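Local coordinates for ferritin (Pseudo-nitzschia multiseries, PDB 3E6S), which probably stores iron in a soluble, non-toxic form, taking it up as ferrous ions and depositing it as ferric hydroxide after oxidation with dioxygen, at residues A[22-27]-A[41-46]. Residues are numbered along the deposited sequence; the frame is centred on the assembly and turned at random. Where two conformers were deposited one is given.
Sequences VYLSAS and YMLAES. With FE (Fe (III) ion), chain G; FE (Fe (III) ion), chain H.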
loop_
_atom_site.group_PDB
_atom_site.type_symbol
_atom_site.label_atom_id
_atom_site.label_comp_id
_atom_site.label_asym_id
_atom_site.label_seq_id
_atom_site.Cartn_x
_atom_site.Cartn_y
_atom_site.Cartn_z
ATOM N N VAL A 22 -5.652 42.251 30.524
ATOM C CA VAL A 22 -6.858 42.051 31.348
ATOM C C VAL A 22 -7.271 40.561 31.277
ATOM O O VAL A 22 -7.577 39.956 32.295
ATOM C CB VAL A 22 -8.027 42.963 30.927
ATOM C CG1 VAL A 22 -9.301 42.625 31.690
ATOM C CG2 VAL A 22 -7.637 44.448 31.150
ATOM N N TYR A 23 -7.231 39.970 30.087
ATOM C CA TYR A 23 -7.510 38.532 29.955
ATOM C C TYR A 23 -6.512 37.711 30.771
ATOM O O TYR A 23 -6.883 36.732 31.422
ATOM C CB TYR A 23 -7.461 38.122 28.496
ATOM C CG TYR A 23 -8.789 38.300 27.790
ATOM C CD1 TYR A 23 -8.937 39.192 26.737
ATOM C CD2 TYR A 23 -9.885 37.509 28.158
ATOM C CE1 TYR A 23 -10.188 39.313 26.053
ATOM C CE2 TYR A 23 -11.105 37.599 27.504
ATOM C CZ TYR A 23 -11.253 38.486 26.457
ATOM O OH TYR A 23 -12.489 38.545 25.862
ATOM N N LEU A 24 -5.252 38.115 30.747
ATOM C CA LEU A 24 -4.258 37.400 31.594
ATOM C C LEU A 24 -4.600 37.513 33.101
ATOM O O LEU A 24 -4.531 36.528 33.822
ATOM C CB LEU A 24 -2.841 37.883 31.346
ATOM C CG LEU A 24 -1.758 37.124 32.191
ATOM C CD1 LEU A 24 -1.721 35.614 31.867
ATOM C CD2 LEU A 24 -0.361 37.751 31.930
ATOM N N SER A 25 -4.988 38.708 33.550
ATOM C CA SER A 25 -5.381 38.934 34.957
ATOM C C SER A 25 -6.627 38.117 35.344
ATOM O O SER A 25 -6.751 37.645 36.490
ATOM C CB SER A 25 -5.590 40.434 35.232
ATOM O OG SER A 25 -6.845 40.910 34.753
ATOM N N ALA A 26 -7.535 37.937 34.377
ATOM C CA ALA A 26 -8.712 37.060 34.572
ATOM C C ALA A 26 -8.273 35.591 34.701
ATOM O O ALA A 26 -8.794 34.862 35.522
ATOM C CB ALA A 26 -9.744 37.229 33.428
ATOM N N SER A 27 -7.317 35.177 33.875
ATOM C CA SER A 27 -6.806 33.804 33.896
ATOM C C SER A 27 -6.190 33.490 35.259
ATOM O O SER A 27 -6.394 32.398 35.828
ATOM C CB SER A 27 -5.779 33.614 32.758
ATOM O OG SER A 27 -5.431 32.252 32.571
ATOM N N TYR A 41 -9.637 29.415 29.015
ATOM C CA TYR A 41 -10.351 30.237 28.059
ATOM C C TYR A 41 -9.780 31.655 28.069
ATOM O O TYR A 41 -9.613 32.286 27.014
ATOM C CB TYR A 41 -11.831 30.334 28.439
ATOM C CG TYR A 41 -12.678 31.023 27.400
ATOM C CD1 TYR A 41 -13.414 30.268 26.515
ATOM C CD2 TYR A 41 -12.807 32.413 27.349
ATOM C CE1 TYR A 41 -14.213 30.847 25.574
ATOM C CE2 TYR A 41 -13.617 33.019 26.386
ATOM C CZ TYR A 41 -14.312 32.207 25.501
ATOM O OH TYR A 41 -15.142 32.695 24.523
ATOM N N MET A 42 -9.522 32.170 29.257
ATOM C CA MET A 42 -9.025 33.557 29.374
ATOM C C MET A 42 -7.589 33.646 28.815
ATOM O O MET A 42 -7.177 34.655 28.239
ATOM C CB MET A 42 -9.068 34.014 30.846
ATOM C CG MET A 42 -10.488 34.168 31.448
ATOM S SD MET A 42 -11.495 35.319 30.468
ATOM C CE MET A 42 -13.159 35.223 31.116
ATOM N N LEU A 43 -6.814 32.587 29.008
ATOM C CA LEU A 43 -5.450 32.551 28.484
ATOM C C LEU A 43 -5.439 32.508 26.958
ATOM O O LEU A 43 -4.603 33.173 26.315
ATOM C CB LEU A 43 -4.674 31.371 29.127
ATOM C CG LEU A 43 -3.159 31.390 29.077
ATOM C CD1 LEU A 43 -2.609 32.575 29.848
ATOM C CD2 LEU A 43 -2.572 30.058 29.661
ATOM N N ALA A 44 -6.325 31.703 26.367
ATOM C CA ALA A 44 -6.506 31.663 24.913
ATOM C C ALA A 44 -6.853 33.058 24.360
ATOM O O ALA A 44 -6.275 33.508 23.359
ATOM C CB ALA A 44 -7.622 30.646 24.537
ATOM N N GLU A 45 -7.796 33.754 24.996
ATOM C CA GLU A 45 -8.146 35.124 24.541
ATOM C C GLU A 45 -7.014 36.116 24.725
ATOM O O GLU A 45 -6.878 37.047 23.930
ATOM C CB GLU A 45 -9.322 35.672 25.336
ATOM C CG GLU A 45 -10.660 35.258 24.800
ATOM C CD GLU A 45 -10.904 35.906 23.471
ATOM O OE1 GLU A 45 -10.937 37.174 23.388
ATOM O OE2 GLU A 45 -11.002 35.133 22.498
ATOM N N SER A 46 -6.224 35.965 25.792
ATOM C CA SER A 46 -5.052 36.833 25.995
ATOM C C SER A 46 -4.084 36.705 24.807
ATOM O O SER A 46 -3.575 37.717 24.288
ATOM C CB SER A 46 -4.343 36.482 27.320
ATOM O OG SER A 46 -3.172 37.275 27.489
HETATM FE FE FE G . -11.396 38.971 22.077
HETATM FE FE FE H . -11.512 35.613 20.647
HETATM O O HOH W 1 -10.345 37.938 20.564
HETATM O O HOH W 2 -11.538 40.601 20.695
HETATM O O HOH W 3 -11.560 33.314 20.295
HETATM O O HOH W 4 -11.871 35.861 18.301
#
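Tyr23 lays its ring over the stem of Glu45, whose CB stands 3.3 Å from the ring centroid and 10° off the ring normal, a CH-pi contact over the middle of one face. Met42 meets the same ring from a different direction: its SD lies in plane at the edge, 3.6 Å from Tyr23 CD2, in a Met-aromatic contact. With CG anti to the carbonyl carbon (chi1 -85°) and the chain bent at chi2, Glu45 runs its CG past the ring and carries the carboxylate beyond it to bridge two ferric ions. OE1 of Glu45 binds the iron of chain G at 2.3 Å, and OE2 of Glu45 binds that of chain H at 2.0 Å; each ion also carries two waters, and Glu49, Glu95 and Glu131 also bind iron at this site. The Tyr23 hydroxyl reaches in beside Glu45 OE1 but is hydrogen-bonded to Glu95, which probably helps to position that carboxylate. Putting an alanine at Tyr23 would probably deprive Glu95 of its hydroxyl partner and open a gap between Glu45 CB and Met42 SD. Packing stays close one turn along the helix, where Ala26 CB touches Met42 CG at 3.7 Å and Ser27 CB rests against Met42 CB. On another flank the fit is thinner: Leu24 and Leu43 lie side by side, touching through their CD1 atoms at 3.8 Å, and Leu43 remains partly exposed. A second subunit packs there, its Leu54 against both leucines. The segments belong to the antiparallel helices 3-32 and 36-62 of the ferritin four-helix bundle; over 22-27 and 41-46 the axes approach to 7.8 Å, their directions 162° apart. Helix 84-111 closes over Met42 through Trp88 and Ile91, while helix 115-145 brings Ile135 to Tyr23 and Glu131 to the iron beside Glu45.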